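PDB 6W1K: 2-oxoadipate dioxygenase/decarboxylase, chloroplastic/amyloplastic from Oryza sativa, which catalyses the iron(II)-dependent decarboxylation and hydroxylation of 2-oxoadipate to (R)-2-hydroxyglutarate in lysine catabolism. Local coordinates for residues A[41-46]-A[266-271]; A[45-50]-A[214-219]. All coordinates share one frame; numbering follows the deposited sequence.

Contact 1: residues A[41-46]-A[266-271]. With NI (nickel (II) ion), chain E; OOG (2-oxoadipic acid), chain F.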
loop_
_atom_site.group_PDB
_atom_site.type_symbol
_atom_site.label_atom_id
_atom_site.label_comp_id
_atom_site.label_asym_id
_atom_site.label_seq_id
_atom_site.Cartn_x
_atom_site.Cartn_y
_atom_site.Cartn_z
ATOM N N LYS A 41 0.227 -1.152 -14.142
ATOM C CA LYS A 41 -0.851 -1.384 -15.089
ATOM C C LYS A 41 -0.513 -2.531 -16.027
ATOM O O LYS A 41 -1.371 -3.364 -16.335
ATOM C CB LYS A 41 -1.124 -0.111 -15.879
ATOM C CG LYS A 41 -2.252 -0.189 -16.891
ATOM C CD LYS A 41 -2.411 1.144 -17.613
ATOM C CE LYS A 41 -3.456 1.064 -18.724
ATOM N NZ LYS A 41 -3.419 2.265 -19.634
ATOM N N THR A 42 0.728 -2.579 -16.520
ATOM C CA THR A 42 1.093 -3.647 -17.444
ATOM C C THR A 42 1.078 -5.002 -16.758
ATOM O O THR A 42 0.579 -5.982 -17.317
ATOM C CB THR A 42 2.470 -3.395 -18.046
ATOM O OG1 THR A 42 2.408 -2.224 -18.842
ATOM C CG2 THR A 42 2.899 -4.587 -18.932
ATOM N N ILE A 43 1.661 -5.080 -15.561
ATOM C CA ILE A 43 1.715 -6.346 -14.841
ATOM C C ILE A 43 0.310 -6.869 -14.562
ATOM O O ILE A 43 0.057 -8.069 -14.685
ATOM C CB ILE A 43 2.522 -6.185 -13.539
ATOM C CG1 ILE A 43 4.007 -6.099 -13.860
ATOM C CG2 ILE A 43 2.325 -7.392 -12.606
ATOM C CD1 ILE A 43 4.901 -5.735 -12.682
ATOM N N LEU A 44 -0.618 -5.988 -14.160
ATOM C CA LEU A 44 -1.990 -6.429 -13.928
ATOM C C LEU A 44 -2.633 -6.958 -15.209
ATOM O O LEU A 44 -3.392 -7.941 -15.189
ATOM C CB LEU A 44 -2.802 -5.279 -13.335
ATOM C CG LEU A 44 -2.497 -4.947 -11.873
ATOM C CD1 LEU A 44 -3.060 -3.587 -11.518
ATOM C CD2 LEU A 44 -3.069 -6.030 -10.963
ATOM N N GLU A 45 -2.325 -6.343 -16.344
ATOM C CA GLU A 45 -2.815 -6.895 -17.602
ATOM C C GLU A 45 -2.165 -8.245 -17.899
ATOM O O GLU A 45 -2.833 -9.172 -18.379
ATOM C CB GLU A 45 -2.564 -5.903 -18.737
ATOM C CG GLU A 45 -3.385 -4.619 -18.595
ATOM C CD GLU A 45 -2.984 -3.512 -19.571
ATOM O OE1 GLU A 45 -1.922 -3.641 -20.224
ATOM O OE2 GLU A 45 -3.738 -2.509 -19.679
ATOM N N LEU A 46 -0.860 -8.373 -17.639
ATOM C CA LEU A 46 -0.175 -9.627 -17.953
ATOM C C LEU A 46 -0.701 -10.779 -17.101
ATOM O O LEU A 46 -0.822 -11.919 -17.573
ATOM C CB LEU A 46 1.332 -9.470 -17.744
ATOM C CG LEU A 46 2.099 -8.650 -18.788
ATOM C CD1 LEU A 46 3.534 -8.377 -18.292
ATOM C CD2 LEU A 46 2.124 -9.339 -20.148
ATOM N N ILE A 266 4.007 -1.901 -7.321
ATOM C CA ILE A 266 3.014 -2.937 -7.071
ATOM C C ILE A 266 3.675 -4.068 -6.293
ATOM O O ILE A 266 4.847 -4.393 -6.514
ATOM C CB ILE A 266 2.363 -3.437 -8.387
ATOM C CG1 ILE A 266 1.239 -4.437 -8.072
ATOM C CG2 ILE A 266 3.381 -4.074 -9.348
ATOM C CD1 ILE A 266 0.269 -4.745 -9.261
ATOM N N GLU A 267 2.926 -4.655 -5.364
ATOM C CA GLU A 267 3.422 -5.726 -4.516
ATOM C C GLU A 267 2.655 -7.012 -4.821
ATOM O O GLU A 267 1.563 -6.997 -5.413
ATOM C CB GLU A 267 3.314 -5.311 -3.037
ATOM C CG GLU A 267 3.784 -6.338 -2.050
ATOM C CD GLU A 267 3.267 -6.065 -0.640
ATOM O OE1 GLU A 267 3.310 -4.898 -0.218
ATOM O OE2 GLU A 267 2.810 -7.011 0.050
ATOM N N PHE A 268 3.302 -8.136 -4.497
ATOM C CA PHE A 268 2.737 -9.480 -4.610
ATOM C C PHE A 268 2.951 -10.205 -3.287
ATOM O O PHE A 268 4.043 -10.151 -2.709
ATOM C CB PHE A 268 3.382 -10.233 -5.775
ATOM C CG PHE A 268 3.828 -9.328 -6.889
ATOM C CD1 PHE A 268 2.902 -8.715 -7.725
ATOM C CD2 PHE A 268 5.182 -9.099 -7.104
ATOM C CE1 PHE A 268 3.321 -7.882 -8.764
ATOM C CE2 PHE A 268 5.612 -8.274 -8.128
ATOM C CZ PHE A 268 4.686 -7.654 -8.954
ATOM N N ALA A 269 1.902 -10.838 -2.783
ATOM C CA ALA A 269 1.965 -11.423 -1.456
ATOM C C ALA A 269 1.316 -12.791 -1.442
ATOM O O ALA A 269 0.266 -13.014 -2.059
ATOM C CB ALA A 269 1.304 -10.513 -0.414
ATOM N N GLU A 270 1.957 -13.707 -0.729
ATOM C CA GLU A 270 1.409 -15.038 -0.491
ATOM C C GLU A 270 1.239 -15.214 1.007
ATOM O O GLU A 270 2.197 -15.029 1.767
ATOM C CB GLU A 270 2.316 -16.146 -1.042
ATOM C CG GLU A 270 1.655 -17.556 -0.949
ATOM C CD GLU A 270 2.351 -18.641 -1.783
ATOM O OE1 GLU A 270 3.247 -18.306 -2.574
ATOM O OE2 GLU A 270 1.997 -19.840 -1.636
ATOM N N ARG A 271 0.034 -15.553 1.426
ATOM C CA ARG A 271 -0.259 -15.881 2.814
ATOM C C ARG A 271 -0.479 -17.384 2.910
ATOM O O ARG A 271 -1.432 -17.915 2.324
ATOM C CB ARG A 271 -1.482 -15.113 3.309
ATOM C CG ARG A 271 -1.361 -13.580 3.122
ATOM C CD ARG A 271 -2.618 -12.794 3.614
ATOM N NE ARG A 271 -2.297 -11.368 3.588
ATOM C CZ ARG A 271 -1.684 -10.708 4.566
ATOM N NH1 ARG A 271 -1.406 -9.429 4.417
ATOM N NH2 ARG A 271 -1.381 -11.321 5.698
HETATM NI NI NI E . 2.389 -3.726 0.967
HETATM C C2 OOG F . 4.267 0.447 2.703
HETATM C C3 OOG F . 5.308 -0.670 2.790
HETATM C C4 OOG F . 4.849 -1.745 3.782
HETATM C C6 OOG F . 3.850 -4.179 3.483
HETATM O O4 OOG F . 4.385 -4.583 4.546
HETATM O O3 OOG F . 3.334 -5.003 2.697
HETATM C C5 OOG F . 3.829 -2.692 3.150
HETATM C C1 OOG F . 4.783 1.652 1.902
HETATM O O1 OOG F . 4.250 2.702 2.001
HETATM O O2 OOG F . 5.877 1.542 1.042
HETATM O O5 OOG F . 3.014 -2.283 2.401
#
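Ile43 and Leu44 of helix 38-51 pack on Ile266 and Phe268 of strand 258-271, a helix laid against the back of the mixed sheet whose other side carries the metal site of this glyoxalase-clan (VOC-like) enzyme. Alternation along the strand sets the two functions apart: Ile266 and Phe268 turn their side chains to the helix, while Glu267 between them turns to the metal. The axes of 41-46 and 266-271 come within 10.1 Å, and only aliphatic and aromatic carbon meets between them.

Ile43 divides its branches between the two strand residues. Its CG1 stands anti to the carbonyl carbon (chi1 -75°) and carries CD1 out to Ile266, where it lies 4.0 Å from Ile266 CG2. Its other branch goes to the phenyl ring, with Ile43 CG2 4.0 Å from Phe268 CE1, and the two side chains run at about a right angle. The first bond of Leu44 points neither at the strand nor away from it, but its isobutyl end comes nearer, and Leu44 CG sits 3.8 Å from Ile266 CD1, with Leu44 CD2 touching the same methyl. Ile266 can serve both neighbours because its CG1 is anti to the backbone N (chi1 -175°): CD1 reaches Leu44 and CG2 reaches Ile43. Tyr33 of helix 16-36 and Thr196 of the adjacent strand also touch Ile266.

On the other side of the strand, Glu267 extends to the nickel ion, which occupies the site of the iron(II) cofactor. His59 and His195 bind the metal too, and 2-oxoadipate chelates it through a carboxylate oxygen, O3, and the keto oxygen, O5. The second Glu267 oxygen, OE2, accepts a hydrogen bond from Gln241, which helps fix the carboxylate's rotation, and OE1 meets nickel at 1.9 Å.

Contact 2: residues A[45-50]-A[214-219]. With SO4 (sulfate ion), chain G.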
loop_
_atom_site.group_PDB
_atom_site.type_symbol
_atom_site.label_atom_id
_atom_site.label_comp_id
_atom_site.label_asym_id
_atom_site.label_seq_id
_atom_site.Cartn_x
_atom_site.Cartn_y
_atom_site.Cartn_z
ATOM N N GLU A 45 -2.325 -6.343 -16.344
ATOM C CA GLU A 45 -2.815 -6.895 -17.602
ATOM C C GLU A 45 -2.165 -8.245 -17.899
ATOM O O GLU A 45 -2.833 -9.172 -18.379
ATOM C CB GLU A 45 -2.564 -5.903 -18.737
ATOM C CG GLU A 45 -3.385 -4.619 -18.595
ATOM C CD GLU A 45 -2.984 -3.512 -19.571
ATOM O OE1 GLU A 45 -1.922 -3.641 -20.224
ATOM O OE2 GLU A 45 -3.738 -2.509 -19.679
ATOM N N LEU A 46 -0.860 -8.373 -17.639
ATOM C CA LEU A 46 -0.175 -9.627 -17.953
ATOM C C LEU A 46 -0.701 -10.779 -17.101
ATOM O O LEU A 46 -0.822 -11.919 -17.573
ATOM C CB LEU A 46 1.332 -9.470 -17.744
ATOM C CG LEU A 46 2.099 -8.650 -18.788
ATOM C CD1 LEU A 46 3.534 -8.377 -18.292
ATOM C CD2 LEU A 46 2.124 -9.339 -20.148
ATOM N N VAL A 47 -0.969 -10.511 -15.829
ATOM C CA VAL A 47 -1.481 -11.551 -14.949
ATOM C C VAL A 47 -2.882 -11.966 -15.377
ATOM O O VAL A 47 -3.227 -13.153 -15.364
ATOM C CB VAL A 47 -1.449 -11.052 -13.493
ATOM C CG1 VAL A 47 -2.193 -12.038 -12.597
ATOM C CG2 VAL A 47 0.002 -10.838 -13.036
ATOM N N ARG A 48 -3.722 -10.995 -15.730
ATOM C CA ARG A 48 -5.074 -11.326 -16.165
ATOM C C ARG A 48 -5.038 -12.214 -17.400
ATOM O O ARG A 48 -5.775 -13.200 -17.481
ATOM C CB ARG A 48 -5.867 -10.048 -16.437
ATOM C CG ARG A 48 -7.189 -10.275 -17.174
ATOM C CD ARG A 48 -8.250 -10.888 -16.268
ATOM N NE ARG A 48 -9.555 -11.005 -16.927
ATOM C CZ ARG A 48 -10.470 -10.041 -16.952
ATOM N NH1 ARG A 48 -10.230 -8.882 -16.348
ATOM N NH2 ARG A 48 -11.630 -10.234 -17.575
ATOM N N SER A 49 -4.166 -11.890 -18.364
ATOM C CA SER A 49 -4.093 -12.672 -19.595
ATOM C C SER A 49 -3.565 -14.074 -19.329
ATOM O O SER A 49 -4.020 -15.046 -19.940
ATOM C CB SER A 49 -3.191 -11.970 -20.612
ATOM O OG SER A 49 -3.736 -10.732 -21.027
ATOM N N TYR A 50 -2.594 -14.191 -18.427
ATOM C CA TYR A 50 -1.981 -15.479 -18.134
ATOM C C TYR A 50 -2.873 -16.361 -17.259
ATOM O O TYR A 50 -3.002 -17.561 -17.502
ATOM C CB TYR A 50 -0.642 -15.238 -17.441
ATOM C CG TYR A 50 0.154 -16.487 -17.194
ATOM C CD1 TYR A 50 1.057 -16.956 -18.147
ATOM C CD2 TYR A 50 0.018 -17.191 -16.008
ATOM C CE1 TYR A 50 1.801 -18.107 -17.929
ATOM C CE2 TYR A 50 0.757 -18.345 -15.778
ATOM C CZ TYR A 50 1.651 -18.793 -16.741
ATOM O OH TYR A 50 2.379 -19.938 -16.520
ATOM N N ASN A 214 7.292 -14.468 -9.127
ATOM C CA ASN A 214 8.443 -13.581 -9.276
ATOM C C ASN A 214 9.177 -13.831 -10.587
ATOM O O ASN A 214 9.590 -12.881 -11.270
ATOM C CB ASN A 214 9.390 -13.751 -8.093
ATOM C CG ASN A 214 8.876 -13.077 -6.848
ATOM O OD1 ASN A 214 7.907 -12.317 -6.892
ATOM N ND2 ASN A 214 9.498 -13.371 -5.721
ATOM N N LYS A 215 9.351 -15.100 -10.965
ATOM C CA LYS A 215 10.055 -15.395 -12.211
ATOM C C LYS A 215 9.226 -14.961 -13.422
ATOM O O LYS A 215 9.773 -14.491 -14.424
ATOM C CB LYS A 215 10.397 -16.881 -12.287
ATOM C CG LYS A 215 11.089 -17.300 -13.579
ATOM C CD LYS A 215 10.572 -18.643 -14.052
ATOM C CE LYS A 215 11.625 -19.430 -14.845
ATOM N NZ LYS A 215 12.611 -18.556 -15.566
ATOM N N PHE A 216 7.904 -15.101 -13.342
ATOM C CA PHE A 216 7.017 -14.559 -14.371
ATOM C C PHE A 216 7.224 -13.050 -14.548
ATOM O O PHE A 216 7.310 -12.558 -15.677
ATOM C CB PHE A 216 5.561 -14.894 -14.000
ATOM C CG PHE A 216 4.523 -14.243 -14.885
ATOM C CD1 PHE A 216 3.871 -13.079 -14.471
ATOM C CD2 PHE A 216 4.192 -14.796 -16.116
ATOM C CE1 PHE A 216 2.927 -12.466 -15.273
ATOM C CE2 PHE A 216 3.241 -14.198 -16.919
ATOM C CZ PHE A 216 2.602 -13.024 -16.493
ATOM N N VAL A 217 7.322 -12.298 -13.455
ATOM C CA VAL A 217 7.491 -10.855 -13.581
ATOM C C VAL A 217 8.854 -10.532 -14.177
ATOM O O VAL A 217 8.968 -9.710 -15.097
ATOM C CB VAL A 217 7.295 -10.182 -12.213
ATOM C CG1 VAL A 217 7.702 -8.706 -12.264
ATOM C CG2 VAL A 217 5.891 -10.311 -11.793
ATOM N N GLU A 218 9.903 -11.204 -13.697
ATOM C CA GLU A 218 11.248 -10.928 -14.196
ATOM C C GLU A 218 11.406 -11.335 -15.653
ATOM O O GLU A 218 12.171 -10.703 -16.399
ATOM C CB GLU A 218 12.280 -11.654 -13.334
ATOM C CG GLU A 218 12.396 -11.111 -11.909
ATOM C CD GLU A 218 13.336 -11.941 -11.031
ATOM O OE1 GLU A 218 13.373 -13.188 -11.176
ATOM O OE2 GLU A 218 14.045 -11.332 -10.196
ATOM N N ASP A 219 10.711 -12.386 -16.084
ATOM C CA ASP A 219 10.848 -12.799 -17.474
ATOM C C ASP A 219 10.056 -11.919 -18.431
ATOM O O ASP A 219 10.310 -11.967 -19.637
ATOM C CB ASP A 219 10.444 -14.263 -17.627
ATOM C CG ASP A 219 11.502 -15.218 -17.075
ATOM O OD1 ASP A 219 11.137 -16.362 -16.743
ATOM O OD2 ASP A 219 12.694 -14.828 -16.958
HETATM S S SO4 G . -10.984 -13.840 -19.171
HETATM O O1 SO4 G . -12.147 -13.611 -18.316
HETATM O O2 SO4 G . -10.683 -15.269 -19.206
HETATM O O3 SO4 G . -9.829 -13.113 -18.646
HETATM O O4 SO4 G . -11.284 -13.370 -20.523
#
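Phe216 pushes the far end of its ring against helix 38-51, where Leu46, Val47 and Tyr50 receive it. At the ring's outer edge, near its plane, lies the carbonyl oxygen of Leu46, 3.8 Å from Phe216 CZ; Leu46 CB packs on that same ring carbon. One flank goes to Val47, whose CG2 is 4.0 Å from Phe216 CE1, and the other to Tyr50, whose CD1 is 3.7 Å from Phe216 CE2. The two aromatic side chains slide past each other in opposite directions, their ring planes inclined at 50° and their centroids 5.0 Å apart, with Phe216 CD2 over one face of the tyrosine.

Both rings are delivered by the same kind of first torsion. In Phe216 CG is anti to the backbone N (chi1 173°), and in Tyr50 likewise, which sends each ring outward from its helix toward the other. This is a helix-helix packing at the edge of the fold: the axes of 45-50 and 214-219 cross at 118° and come within 11.6 Å. Replacing Phe216 with an alanine would probably open a gap between the helices and leave the Tyr50 ring without its aromatic neighbour.

Further out, the hydroxyl of Tyr50 is hydrogen-bonded to Asp206, which holds the far end of that ring. The Phe216 carbonyl oxygen accepts a bond from the side-chain amide of Asn220. One turn apart on helix 210-219, Lys215 NZ forms a salt bridge with Asp219 OD1 at 2.9 Å, Asp219 OD1 accepting on its syn lone pair. Arg48 NE donates to O3 of a sulfate, probably from the crystallisation liquor, at 2.7 Å, and Arg48 NH2 adds a weak bond to O1.

In the fold
Contacts 1 and 2 are centred about 8 Å apart and both draw on helix 38-51, sharing Glu45 and Leu46. The helix comes first in the chain, then helix 210-219, then strand 258-271, so a single early helix meets two later elements. Its earlier turns lie on the sheet and its later ones reach helix 210-219. The two interfaces merge through Val217, whose CG1 is 4.1 Å from Ile43 CD1 and whose CG2 is 4.1 Å from Phe268 CZ. Contact 1 backs on one of the metal-binding strands, whereas contact 2 forms the next layer outward, farther from the chain's centre.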